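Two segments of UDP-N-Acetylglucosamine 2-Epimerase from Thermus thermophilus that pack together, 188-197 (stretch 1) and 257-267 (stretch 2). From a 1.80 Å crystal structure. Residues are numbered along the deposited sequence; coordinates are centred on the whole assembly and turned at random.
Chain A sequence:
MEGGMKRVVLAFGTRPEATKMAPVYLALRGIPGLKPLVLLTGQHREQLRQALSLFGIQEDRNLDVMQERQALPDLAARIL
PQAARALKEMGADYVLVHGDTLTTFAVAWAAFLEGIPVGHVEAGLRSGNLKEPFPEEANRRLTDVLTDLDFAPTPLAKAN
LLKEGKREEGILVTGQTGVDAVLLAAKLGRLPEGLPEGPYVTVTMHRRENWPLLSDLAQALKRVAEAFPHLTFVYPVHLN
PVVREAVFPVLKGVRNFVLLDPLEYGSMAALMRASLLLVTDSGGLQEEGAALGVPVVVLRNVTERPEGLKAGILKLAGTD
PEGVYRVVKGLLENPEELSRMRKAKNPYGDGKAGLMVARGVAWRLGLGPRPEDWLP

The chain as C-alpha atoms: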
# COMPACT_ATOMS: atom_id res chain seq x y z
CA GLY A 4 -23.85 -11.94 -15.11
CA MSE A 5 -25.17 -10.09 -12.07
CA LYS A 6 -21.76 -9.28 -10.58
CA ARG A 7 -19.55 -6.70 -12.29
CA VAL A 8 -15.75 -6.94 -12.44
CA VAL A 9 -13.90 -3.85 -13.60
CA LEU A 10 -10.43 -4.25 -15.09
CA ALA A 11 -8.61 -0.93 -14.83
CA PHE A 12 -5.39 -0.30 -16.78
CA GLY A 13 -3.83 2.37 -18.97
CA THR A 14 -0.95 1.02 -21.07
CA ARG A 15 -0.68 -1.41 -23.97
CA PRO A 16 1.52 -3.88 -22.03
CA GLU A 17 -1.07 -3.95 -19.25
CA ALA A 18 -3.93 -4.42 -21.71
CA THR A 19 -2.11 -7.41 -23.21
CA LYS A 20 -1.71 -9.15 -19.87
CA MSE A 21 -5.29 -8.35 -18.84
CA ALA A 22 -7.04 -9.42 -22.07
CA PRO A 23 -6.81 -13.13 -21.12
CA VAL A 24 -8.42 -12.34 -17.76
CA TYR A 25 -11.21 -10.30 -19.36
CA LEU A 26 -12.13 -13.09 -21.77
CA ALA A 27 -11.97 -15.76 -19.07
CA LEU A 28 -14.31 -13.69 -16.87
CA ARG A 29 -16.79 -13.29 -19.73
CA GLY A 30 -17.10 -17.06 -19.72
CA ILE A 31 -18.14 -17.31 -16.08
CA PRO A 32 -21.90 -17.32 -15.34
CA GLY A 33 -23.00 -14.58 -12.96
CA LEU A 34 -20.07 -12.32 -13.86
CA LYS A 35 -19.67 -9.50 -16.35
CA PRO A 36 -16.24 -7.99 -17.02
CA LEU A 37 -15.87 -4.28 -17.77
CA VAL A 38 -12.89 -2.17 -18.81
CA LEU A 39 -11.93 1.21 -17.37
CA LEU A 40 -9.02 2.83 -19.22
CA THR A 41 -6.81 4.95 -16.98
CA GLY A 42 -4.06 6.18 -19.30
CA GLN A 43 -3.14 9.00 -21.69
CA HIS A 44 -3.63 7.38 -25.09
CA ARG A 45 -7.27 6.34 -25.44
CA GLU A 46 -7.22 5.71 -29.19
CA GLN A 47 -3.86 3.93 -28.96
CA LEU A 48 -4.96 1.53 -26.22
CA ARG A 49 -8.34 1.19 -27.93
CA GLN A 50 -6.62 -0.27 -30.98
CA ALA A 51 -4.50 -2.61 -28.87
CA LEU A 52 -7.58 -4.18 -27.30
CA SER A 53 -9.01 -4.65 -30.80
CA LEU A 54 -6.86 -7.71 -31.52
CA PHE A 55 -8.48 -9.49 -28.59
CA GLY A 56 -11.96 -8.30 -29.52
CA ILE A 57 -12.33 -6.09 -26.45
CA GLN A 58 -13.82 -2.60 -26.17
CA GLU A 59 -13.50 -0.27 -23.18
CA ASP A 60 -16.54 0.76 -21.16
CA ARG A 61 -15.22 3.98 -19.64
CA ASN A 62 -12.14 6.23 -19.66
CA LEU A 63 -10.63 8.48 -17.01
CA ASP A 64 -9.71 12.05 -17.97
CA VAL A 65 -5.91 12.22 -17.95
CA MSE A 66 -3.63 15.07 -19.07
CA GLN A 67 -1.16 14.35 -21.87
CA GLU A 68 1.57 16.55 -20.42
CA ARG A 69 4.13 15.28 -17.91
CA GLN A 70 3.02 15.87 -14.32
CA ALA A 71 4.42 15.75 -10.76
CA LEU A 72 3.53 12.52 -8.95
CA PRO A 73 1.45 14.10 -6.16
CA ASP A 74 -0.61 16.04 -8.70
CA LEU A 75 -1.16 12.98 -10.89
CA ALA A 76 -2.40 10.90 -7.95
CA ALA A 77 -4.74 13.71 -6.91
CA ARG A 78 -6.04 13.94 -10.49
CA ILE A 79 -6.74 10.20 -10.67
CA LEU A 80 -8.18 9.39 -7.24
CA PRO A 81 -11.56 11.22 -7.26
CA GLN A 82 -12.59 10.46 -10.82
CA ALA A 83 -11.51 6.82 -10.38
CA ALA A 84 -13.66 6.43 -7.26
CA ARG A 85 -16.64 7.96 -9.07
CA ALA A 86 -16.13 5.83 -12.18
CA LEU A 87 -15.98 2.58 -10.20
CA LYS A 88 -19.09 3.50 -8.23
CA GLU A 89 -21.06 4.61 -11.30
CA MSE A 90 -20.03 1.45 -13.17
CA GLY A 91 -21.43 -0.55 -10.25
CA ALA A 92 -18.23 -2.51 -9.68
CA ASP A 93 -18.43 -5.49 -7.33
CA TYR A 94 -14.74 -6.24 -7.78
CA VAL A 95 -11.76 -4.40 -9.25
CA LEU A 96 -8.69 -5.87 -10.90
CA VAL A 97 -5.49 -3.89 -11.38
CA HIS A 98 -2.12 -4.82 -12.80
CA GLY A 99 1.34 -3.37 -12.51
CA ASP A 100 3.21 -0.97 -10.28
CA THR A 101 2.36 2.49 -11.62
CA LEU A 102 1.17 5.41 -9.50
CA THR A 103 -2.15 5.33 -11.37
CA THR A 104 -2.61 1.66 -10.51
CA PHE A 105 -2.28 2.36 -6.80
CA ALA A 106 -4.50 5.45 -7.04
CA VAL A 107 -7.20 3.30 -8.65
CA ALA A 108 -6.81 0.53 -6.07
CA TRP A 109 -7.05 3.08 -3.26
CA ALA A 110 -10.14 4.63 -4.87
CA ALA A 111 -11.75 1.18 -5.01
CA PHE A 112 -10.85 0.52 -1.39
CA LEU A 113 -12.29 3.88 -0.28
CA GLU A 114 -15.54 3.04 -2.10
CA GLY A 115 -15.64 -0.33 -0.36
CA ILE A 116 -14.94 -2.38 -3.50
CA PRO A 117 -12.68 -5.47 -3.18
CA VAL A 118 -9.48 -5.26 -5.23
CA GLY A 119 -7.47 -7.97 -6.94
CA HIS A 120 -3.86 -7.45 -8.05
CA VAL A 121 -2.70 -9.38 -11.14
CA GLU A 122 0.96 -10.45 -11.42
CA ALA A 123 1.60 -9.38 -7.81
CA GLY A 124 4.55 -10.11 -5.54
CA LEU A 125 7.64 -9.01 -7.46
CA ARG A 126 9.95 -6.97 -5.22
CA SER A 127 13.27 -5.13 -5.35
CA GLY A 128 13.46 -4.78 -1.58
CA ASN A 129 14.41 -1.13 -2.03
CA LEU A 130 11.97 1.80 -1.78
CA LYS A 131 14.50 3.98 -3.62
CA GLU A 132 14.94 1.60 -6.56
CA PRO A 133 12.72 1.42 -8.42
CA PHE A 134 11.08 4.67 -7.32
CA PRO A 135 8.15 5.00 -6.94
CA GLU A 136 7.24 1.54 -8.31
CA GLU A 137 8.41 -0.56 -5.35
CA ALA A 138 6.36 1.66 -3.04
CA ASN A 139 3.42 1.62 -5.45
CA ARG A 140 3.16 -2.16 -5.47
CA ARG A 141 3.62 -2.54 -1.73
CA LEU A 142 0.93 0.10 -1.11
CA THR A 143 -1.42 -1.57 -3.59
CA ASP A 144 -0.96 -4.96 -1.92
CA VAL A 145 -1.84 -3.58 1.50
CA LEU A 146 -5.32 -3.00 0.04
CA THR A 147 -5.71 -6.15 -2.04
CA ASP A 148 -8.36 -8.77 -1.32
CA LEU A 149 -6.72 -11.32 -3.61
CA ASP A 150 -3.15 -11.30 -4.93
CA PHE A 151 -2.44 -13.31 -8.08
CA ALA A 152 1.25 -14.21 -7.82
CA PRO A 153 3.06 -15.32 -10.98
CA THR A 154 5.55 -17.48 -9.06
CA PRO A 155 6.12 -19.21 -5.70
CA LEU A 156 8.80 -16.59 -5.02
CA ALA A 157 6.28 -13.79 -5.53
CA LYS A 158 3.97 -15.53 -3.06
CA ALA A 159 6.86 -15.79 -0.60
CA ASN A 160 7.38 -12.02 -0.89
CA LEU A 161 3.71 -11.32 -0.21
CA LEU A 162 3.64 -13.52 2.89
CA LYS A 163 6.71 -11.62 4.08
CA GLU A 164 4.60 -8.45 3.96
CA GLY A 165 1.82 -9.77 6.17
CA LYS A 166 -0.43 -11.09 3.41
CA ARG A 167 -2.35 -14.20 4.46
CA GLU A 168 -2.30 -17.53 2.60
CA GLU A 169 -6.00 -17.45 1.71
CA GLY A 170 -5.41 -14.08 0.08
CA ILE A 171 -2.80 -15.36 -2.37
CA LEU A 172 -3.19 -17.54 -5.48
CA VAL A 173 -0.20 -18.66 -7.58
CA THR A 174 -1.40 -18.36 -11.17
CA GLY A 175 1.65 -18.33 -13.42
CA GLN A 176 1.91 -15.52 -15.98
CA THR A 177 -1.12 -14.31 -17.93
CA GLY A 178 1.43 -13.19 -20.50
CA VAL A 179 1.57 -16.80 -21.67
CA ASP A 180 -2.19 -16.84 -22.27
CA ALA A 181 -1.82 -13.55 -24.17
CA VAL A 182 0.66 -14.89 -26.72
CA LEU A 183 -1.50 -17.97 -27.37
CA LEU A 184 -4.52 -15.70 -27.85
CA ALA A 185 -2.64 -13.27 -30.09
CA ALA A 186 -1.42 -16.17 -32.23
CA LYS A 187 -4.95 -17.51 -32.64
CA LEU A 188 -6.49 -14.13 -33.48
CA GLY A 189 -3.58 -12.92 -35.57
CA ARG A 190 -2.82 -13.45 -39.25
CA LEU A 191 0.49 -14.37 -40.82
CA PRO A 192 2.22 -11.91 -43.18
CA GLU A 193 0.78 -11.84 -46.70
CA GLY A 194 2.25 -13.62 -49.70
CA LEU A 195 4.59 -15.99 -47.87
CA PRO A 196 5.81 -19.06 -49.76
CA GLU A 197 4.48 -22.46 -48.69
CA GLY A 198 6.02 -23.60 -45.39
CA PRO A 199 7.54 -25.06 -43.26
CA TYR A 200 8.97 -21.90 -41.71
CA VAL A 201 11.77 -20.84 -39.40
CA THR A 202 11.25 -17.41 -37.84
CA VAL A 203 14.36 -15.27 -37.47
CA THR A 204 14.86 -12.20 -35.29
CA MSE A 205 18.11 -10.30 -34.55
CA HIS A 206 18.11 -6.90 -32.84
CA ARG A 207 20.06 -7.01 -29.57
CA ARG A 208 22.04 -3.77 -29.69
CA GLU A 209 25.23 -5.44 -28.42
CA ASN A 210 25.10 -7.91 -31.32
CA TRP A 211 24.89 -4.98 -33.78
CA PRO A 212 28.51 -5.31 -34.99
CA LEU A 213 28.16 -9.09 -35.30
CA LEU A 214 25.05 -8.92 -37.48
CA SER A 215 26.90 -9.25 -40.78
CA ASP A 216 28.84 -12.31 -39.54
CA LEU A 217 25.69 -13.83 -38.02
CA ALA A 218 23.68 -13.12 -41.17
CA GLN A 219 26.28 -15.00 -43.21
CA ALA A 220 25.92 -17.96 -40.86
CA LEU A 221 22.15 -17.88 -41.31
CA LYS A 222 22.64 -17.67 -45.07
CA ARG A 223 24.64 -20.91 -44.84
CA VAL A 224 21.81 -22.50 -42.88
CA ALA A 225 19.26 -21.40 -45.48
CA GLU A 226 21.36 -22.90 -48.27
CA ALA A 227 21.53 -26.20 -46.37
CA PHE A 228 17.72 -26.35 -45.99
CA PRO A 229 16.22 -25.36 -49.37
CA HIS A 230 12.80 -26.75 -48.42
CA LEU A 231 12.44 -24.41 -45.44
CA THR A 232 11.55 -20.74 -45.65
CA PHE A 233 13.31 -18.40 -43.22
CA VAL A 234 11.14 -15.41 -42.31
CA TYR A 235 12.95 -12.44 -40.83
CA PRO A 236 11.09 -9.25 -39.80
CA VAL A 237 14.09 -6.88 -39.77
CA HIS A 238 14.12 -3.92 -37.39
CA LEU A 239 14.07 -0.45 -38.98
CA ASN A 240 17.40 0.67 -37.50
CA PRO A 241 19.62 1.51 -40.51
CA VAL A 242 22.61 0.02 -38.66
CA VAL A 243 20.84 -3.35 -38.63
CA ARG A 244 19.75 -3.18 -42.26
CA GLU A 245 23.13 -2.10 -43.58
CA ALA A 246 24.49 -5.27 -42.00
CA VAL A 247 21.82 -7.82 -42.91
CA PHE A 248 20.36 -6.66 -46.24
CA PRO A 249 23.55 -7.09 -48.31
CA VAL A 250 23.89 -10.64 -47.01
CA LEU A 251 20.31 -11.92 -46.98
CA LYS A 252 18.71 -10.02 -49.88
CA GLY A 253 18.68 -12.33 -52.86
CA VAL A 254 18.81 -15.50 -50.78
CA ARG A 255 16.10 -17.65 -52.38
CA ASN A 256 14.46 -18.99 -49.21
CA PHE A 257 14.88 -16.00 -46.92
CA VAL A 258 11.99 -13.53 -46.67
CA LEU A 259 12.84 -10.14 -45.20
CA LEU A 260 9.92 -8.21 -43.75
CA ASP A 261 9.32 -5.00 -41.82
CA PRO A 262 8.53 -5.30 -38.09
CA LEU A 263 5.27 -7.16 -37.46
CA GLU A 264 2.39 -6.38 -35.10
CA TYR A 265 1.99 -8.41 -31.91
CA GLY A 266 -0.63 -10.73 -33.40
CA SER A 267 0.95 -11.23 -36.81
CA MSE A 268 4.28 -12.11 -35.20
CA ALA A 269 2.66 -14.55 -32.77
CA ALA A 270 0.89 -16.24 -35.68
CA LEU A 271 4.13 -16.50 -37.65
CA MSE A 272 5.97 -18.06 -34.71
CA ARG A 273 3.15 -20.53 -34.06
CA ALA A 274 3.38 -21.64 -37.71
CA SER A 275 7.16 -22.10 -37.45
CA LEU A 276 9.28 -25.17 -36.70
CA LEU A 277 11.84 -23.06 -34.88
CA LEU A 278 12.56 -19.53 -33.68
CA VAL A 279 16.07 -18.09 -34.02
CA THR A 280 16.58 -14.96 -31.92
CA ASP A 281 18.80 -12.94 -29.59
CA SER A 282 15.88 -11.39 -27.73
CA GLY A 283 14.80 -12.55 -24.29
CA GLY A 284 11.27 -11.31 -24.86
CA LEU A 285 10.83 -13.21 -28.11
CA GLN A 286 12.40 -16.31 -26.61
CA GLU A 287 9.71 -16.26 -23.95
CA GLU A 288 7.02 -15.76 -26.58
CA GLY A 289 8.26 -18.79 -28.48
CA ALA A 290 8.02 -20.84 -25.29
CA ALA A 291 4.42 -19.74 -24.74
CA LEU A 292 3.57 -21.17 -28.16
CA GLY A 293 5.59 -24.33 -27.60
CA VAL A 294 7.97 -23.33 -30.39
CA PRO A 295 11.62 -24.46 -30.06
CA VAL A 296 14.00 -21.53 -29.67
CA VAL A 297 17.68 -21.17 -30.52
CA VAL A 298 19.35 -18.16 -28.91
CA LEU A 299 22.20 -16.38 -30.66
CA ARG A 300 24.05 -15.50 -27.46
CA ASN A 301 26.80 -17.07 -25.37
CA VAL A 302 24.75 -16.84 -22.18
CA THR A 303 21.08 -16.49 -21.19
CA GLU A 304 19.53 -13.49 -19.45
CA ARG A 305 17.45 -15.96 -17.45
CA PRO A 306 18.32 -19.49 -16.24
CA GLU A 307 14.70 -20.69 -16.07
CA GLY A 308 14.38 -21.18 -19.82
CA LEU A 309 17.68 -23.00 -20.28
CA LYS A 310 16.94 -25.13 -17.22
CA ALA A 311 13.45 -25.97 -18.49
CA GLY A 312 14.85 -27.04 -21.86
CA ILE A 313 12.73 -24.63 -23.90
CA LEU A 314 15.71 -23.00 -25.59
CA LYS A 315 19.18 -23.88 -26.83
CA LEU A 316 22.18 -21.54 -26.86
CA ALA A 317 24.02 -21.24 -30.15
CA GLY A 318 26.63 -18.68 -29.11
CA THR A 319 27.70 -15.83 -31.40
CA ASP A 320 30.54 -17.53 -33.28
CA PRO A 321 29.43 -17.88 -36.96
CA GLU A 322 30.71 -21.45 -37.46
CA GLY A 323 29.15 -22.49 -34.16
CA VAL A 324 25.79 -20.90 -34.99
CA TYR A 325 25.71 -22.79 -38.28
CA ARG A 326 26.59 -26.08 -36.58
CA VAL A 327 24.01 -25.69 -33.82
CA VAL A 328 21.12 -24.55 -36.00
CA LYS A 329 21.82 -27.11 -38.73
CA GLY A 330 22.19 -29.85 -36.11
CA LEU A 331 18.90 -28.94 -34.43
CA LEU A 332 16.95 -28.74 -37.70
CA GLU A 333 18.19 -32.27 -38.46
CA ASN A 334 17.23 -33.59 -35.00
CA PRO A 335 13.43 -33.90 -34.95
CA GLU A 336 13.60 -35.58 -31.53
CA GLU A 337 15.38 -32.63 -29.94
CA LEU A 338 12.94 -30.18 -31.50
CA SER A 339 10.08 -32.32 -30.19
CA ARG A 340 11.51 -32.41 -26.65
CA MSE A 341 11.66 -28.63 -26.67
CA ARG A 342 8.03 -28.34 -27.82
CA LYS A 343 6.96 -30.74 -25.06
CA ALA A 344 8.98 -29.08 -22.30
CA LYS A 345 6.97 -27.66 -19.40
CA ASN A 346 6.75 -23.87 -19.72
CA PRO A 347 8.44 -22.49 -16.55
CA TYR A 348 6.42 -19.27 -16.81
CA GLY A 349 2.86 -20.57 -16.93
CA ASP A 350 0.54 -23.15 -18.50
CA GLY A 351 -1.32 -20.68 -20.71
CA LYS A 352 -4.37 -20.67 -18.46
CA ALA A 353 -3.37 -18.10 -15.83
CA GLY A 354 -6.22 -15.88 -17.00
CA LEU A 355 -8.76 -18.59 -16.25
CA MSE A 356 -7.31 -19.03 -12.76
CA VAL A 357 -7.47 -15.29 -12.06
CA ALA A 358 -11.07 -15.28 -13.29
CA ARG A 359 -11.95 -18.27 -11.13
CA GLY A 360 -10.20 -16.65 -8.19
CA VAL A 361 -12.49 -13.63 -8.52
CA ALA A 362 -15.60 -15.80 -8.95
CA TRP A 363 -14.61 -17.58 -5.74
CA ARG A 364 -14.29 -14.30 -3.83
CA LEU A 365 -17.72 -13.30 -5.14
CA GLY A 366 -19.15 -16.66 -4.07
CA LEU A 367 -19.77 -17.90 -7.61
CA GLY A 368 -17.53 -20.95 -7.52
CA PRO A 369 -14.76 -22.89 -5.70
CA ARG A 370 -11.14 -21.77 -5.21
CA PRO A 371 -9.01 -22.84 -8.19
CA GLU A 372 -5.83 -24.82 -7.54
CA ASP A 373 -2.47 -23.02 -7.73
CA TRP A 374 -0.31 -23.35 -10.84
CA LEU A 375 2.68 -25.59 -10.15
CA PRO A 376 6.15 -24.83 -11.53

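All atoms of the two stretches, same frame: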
# COMPACT_ATOMS: atom_id res chain seq x y z
N LEU A 188 -5.76 -15.23 -32.86
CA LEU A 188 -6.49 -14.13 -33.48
C LEU A 188 -5.71 -13.42 -34.58
O LEU A 188 -6.30 -12.75 -35.43
CB LEU A 188 -6.89 -13.11 -32.40
CG LEU A 188 -7.76 -13.65 -31.27
CD1 LEU A 188 -7.99 -12.56 -30.23
CD2 LEU A 188 -9.09 -14.14 -31.84
N GLY A 189 -4.39 -13.57 -34.57
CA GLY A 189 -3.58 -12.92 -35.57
C GLY A 189 -3.53 -13.61 -36.92
O GLY A 189 -4.00 -14.74 -37.08
N ARG A 190 -2.96 -12.92 -37.90
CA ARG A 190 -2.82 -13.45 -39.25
C ARG A 190 -1.38 -13.32 -39.71
O ARG A 190 -0.74 -12.29 -39.52
CB ARG A 190 -3.73 -12.69 -40.21
CG ARG A 190 -5.20 -13.07 -40.11
CD ARG A 190 -6.04 -12.23 -41.05
NE ARG A 190 -6.04 -10.83 -40.66
CZ ARG A 190 -6.65 -9.86 -41.34
NH1 ARG A 190 -7.30 -10.15 -42.46
NH2 ARG A 190 -6.60 -8.61 -40.90
N LEU A 191 -0.87 -14.38 -40.33
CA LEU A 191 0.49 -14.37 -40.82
C LEU A 191 0.67 -13.31 -41.90
O LEU A 191 -0.31 -12.84 -42.48
CB LEU A 191 0.88 -15.73 -41.40
CG LEU A 191 1.14 -16.88 -40.43
CD1 LEU A 191 -0.11 -17.73 -40.30
CD2 LEU A 191 2.28 -17.73 -40.97
N PRO A 192 1.92 -12.91 -42.15
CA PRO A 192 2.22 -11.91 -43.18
C PRO A 192 1.66 -12.41 -44.50
O PRO A 192 1.52 -13.62 -44.70
CB PRO A 192 3.74 -11.86 -43.17
CG PRO A 192 4.07 -12.11 -41.73
CD PRO A 192 3.14 -13.25 -41.39
N GLU A 193 1.34 -11.49 -45.40
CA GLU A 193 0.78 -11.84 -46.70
C GLU A 193 1.82 -12.29 -47.71
O GLU A 193 2.97 -11.87 -47.66
CB GLU A 193 0.03 -10.64 -47.29
CG GLU A 193 -1.25 -10.25 -46.56
CD GLU A 193 -2.38 -11.22 -46.82
OE1 GLU A 193 -3.55 -10.86 -46.53
OE2 GLU A 193 -2.11 -12.34 -47.30
N GLY A 194 1.39 -13.15 -48.63
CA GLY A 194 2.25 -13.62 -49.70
C GLY A 194 3.45 -14.49 -49.38
O GLY A 194 4.37 -14.59 -50.20
N LEU A 195 3.47 -15.13 -48.22
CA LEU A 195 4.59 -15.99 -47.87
C LEU A 195 4.57 -17.25 -48.71
O LEU A 195 3.51 -17.70 -49.15
CB LEU A 195 4.53 -16.39 -46.39
CG LEU A 195 4.80 -15.32 -45.33
CD1 LEU A 195 4.66 -15.95 -43.95
CD2 LEU A 195 6.20 -14.75 -45.53
N PRO A 196 5.75 -17.83 -48.97
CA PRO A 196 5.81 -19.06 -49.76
C PRO A 196 5.24 -20.17 -48.88
O PRO A 196 5.03 -19.96 -47.68
CB PRO A 196 7.30 -19.25 -50.00
CG PRO A 196 7.86 -17.86 -49.92
CD PRO A 196 7.10 -17.28 -48.76
N GLU A 197 4.99 -21.33 -49.46
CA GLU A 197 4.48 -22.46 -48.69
C GLU A 197 5.54 -22.84 -47.64
O GLU A 197 6.73 -22.77 -47.92
CB GLU A 197 4.22 -23.65 -49.63
CG GLU A 197 4.07 -24.99 -48.94
CD GLU A 197 3.79 -26.12 -49.93
OE1 GLU A 197 2.61 -26.38 -50.21
OE2 GLU A 197 4.76 -26.72 -50.43
N PHE A 257 14.93 -16.92 -48.04
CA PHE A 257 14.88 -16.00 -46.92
C PHE A 257 13.88 -14.92 -47.33
O PHE A 257 13.91 -14.42 -48.46
CB PHE A 257 16.24 -15.34 -46.66
CG PHE A 257 16.79 -15.61 -45.28
CD1 PHE A 257 17.76 -16.58 -45.08
CD2 PHE A 257 16.32 -14.89 -44.18
CE1 PHE A 257 18.27 -16.85 -43.81
CE2 PHE A 257 16.82 -15.15 -42.90
CZ PHE A 257 17.79 -16.13 -42.71
N VAL A 258 12.98 -14.58 -46.42
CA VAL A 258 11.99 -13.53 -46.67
C VAL A 258 12.22 -12.44 -45.64
O VAL A 258 12.06 -12.66 -44.44
CB VAL A 258 10.54 -14.05 -46.52
CG1 VAL A 258 9.57 -12.89 -46.69
CG2 VAL A 258 10.26 -15.14 -47.54
N LEU A 259 12.61 -11.26 -46.11
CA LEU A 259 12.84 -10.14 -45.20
C LEU A 259 11.60 -9.26 -45.15
O LEU A 259 11.10 -8.82 -46.18
CB LEU A 259 14.06 -9.33 -45.64
CG LEU A 259 15.36 -10.11 -45.88
CD1 LEU A 259 16.51 -9.12 -46.09
CD2 LEU A 259 15.66 -11.01 -44.69
N LEU A 260 11.10 -9.02 -43.94
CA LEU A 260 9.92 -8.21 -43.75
C LEU A 260 10.19 -7.05 -42.81
O LEU A 260 11.23 -6.99 -42.16
CB LEU A 260 8.79 -9.06 -43.17
CG LEU A 260 8.38 -10.32 -43.94
CD1 LEU A 260 7.34 -11.09 -43.14
CD2 LEU A 260 7.83 -9.93 -45.31
N ASP A 261 9.23 -6.13 -42.73
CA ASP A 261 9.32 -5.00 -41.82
C ASP A 261 8.75 -5.53 -40.51
O ASP A 261 8.06 -6.55 -40.50
CB ASP A 261 8.48 -3.82 -42.32
CG ASP A 261 9.15 -3.05 -43.44
OD1 ASP A 261 8.47 -2.21 -44.07
OD2 ASP A 261 10.35 -3.26 -43.69
N PRO A 262 9.04 -4.86 -39.39
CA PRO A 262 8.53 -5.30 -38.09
C PRO A 262 7.03 -5.62 -38.12
O PRO A 262 6.24 -4.87 -38.69
CB PRO A 262 8.87 -4.13 -37.18
CG PRO A 262 10.19 -3.67 -37.75
CD PRO A 262 9.92 -3.68 -39.24
N LEU A 263 6.66 -6.73 -37.49
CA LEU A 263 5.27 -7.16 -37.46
C LEU A 263 4.54 -6.73 -36.20
O LEU A 263 5.16 -6.38 -35.19
CB LEU A 263 5.20 -8.69 -37.58
CG LEU A 263 5.84 -9.36 -38.80
CD1 LEU A 263 5.84 -10.87 -38.61
CD2 LEU A 263 5.11 -8.97 -40.06
N GLU A 264 3.21 -6.75 -36.25
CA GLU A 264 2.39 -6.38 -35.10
C GLU A 264 2.36 -7.59 -34.17
O GLU A 264 2.62 -8.71 -34.59
CB GLU A 264 0.97 -6.02 -35.54
CG GLU A 264 0.92 -4.90 -36.57
CD GLU A 264 -0.49 -4.40 -36.82
OE1 GLU A 264 -1.11 -3.87 -35.88
OE2 GLU A 264 -0.98 -4.53 -37.97
N TYR A 265 2.04 -7.35 -32.90
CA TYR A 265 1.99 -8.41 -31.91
C TYR A 265 1.32 -9.69 -32.42
O TYR A 265 1.91 -10.77 -32.39
CB TYR A 265 1.26 -7.93 -30.66
CG TYR A 265 1.39 -8.86 -29.47
CD1 TYR A 265 2.65 -9.18 -28.96
CD2 TYR A 265 0.27 -9.40 -28.85
CE1 TYR A 265 2.78 -10.03 -27.86
CE2 TYR A 265 0.39 -10.25 -27.75
CZ TYR A 265 1.65 -10.56 -27.25
OH TYR A 265 1.78 -11.39 -26.17
N GLY A 266 0.09 -9.57 -32.91
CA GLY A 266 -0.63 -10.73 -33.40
C GLY A 266 -0.04 -11.42 -34.61
O GLY A 266 0.02 -12.65 -34.66
N SER A 267 0.38 -10.65 -35.60
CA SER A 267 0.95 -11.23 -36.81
C SER A 267 2.24 -11.99 -36.51
O SER A 267 2.52 -13.03 -37.11
CB SER A 267 1.20 -10.15 -37.86
OG SER A 267 1.61 -10.73 -39.08

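Residues 188-197, an extended segment without regular helix or strand beyond the helical end at Leu188, lie along residues 257-267, which run from a strand (257-260) through a loop into the start of a helix. The contact is small, about 350 Å² summed over both sides, and combines one hydrogen bond with a row of apolar contacts. The hydrogen bond runs from Ser267 OG to the backbone carbonyl Arg190 O (2.9 Å). The CA-to-CB bond of Ser267 points sideways, and chi1 in the t well (-174°) places the hydroxyl on this carbonyl; Ser267 CA also lies 3.4 Å from Arg190 O in a CA-H...O contact. A short hydroxyl side chain suits the position, reaching the carbonyl while letting Pro192 CD pack 3.7 Å from Ser267 OG. Arg190 contributes its carbonyl; its side chain points away, extended at chi2 (t) but bent at chi1 and chi3 (both m), and remains exposed.

Next to this bond two glycines meet, their CA atoms 4.3 Å apart, with Gly189 CA 3.7 Å from Gly266 O. Gly189 is the first residue to leave the preceding helix, and its phi/psi of -80/170 is open to other residue types; the constraint is steric, since an ideal CB would sit 2.2 Å from Gly266 O, a clash. On Gly266 an ideal CB would lie 3.5 Å from Gly189 CA, tight but less severe; the bare glycines allow this close backbone approach.

Pro192 has the largest area covered by the other stretch, 66 Å². Its CA-to-CB bond points toward stretch 2, and its C-gamma exo ring touches two leucines: Pro192 CB is 3.7 Å from Leu260 CD1, and Pro192 CG is 3.7 Å from Leu263 CD2. Both leucines point toward stretch 1 and adopt the common m,t rotamer, chi1/chi2 -56°/175° and -57°/172°, which brings Leu260 CD1 and both methyls of Leu263 to the compact proline ring.

Further along, Gly194 has a positive phi (66°), a conformation that favours glycine, and touches nothing in stretch 2. Leu195 starts out sideways, but its m,t rotamer (-70°/179°) brings its end nearer, with Leu195 CD2 4.0 Å from Val258 CG1. The other methyl of the valine, Val258 CG2, lies 4.0 Å from Pro196 CD. With chi1 at 176° (t), beta-branched Val258 thus offers one methyl to each neighbour. Val258 and Leu260 both point toward stretch 1, as expected for alternating strand residues.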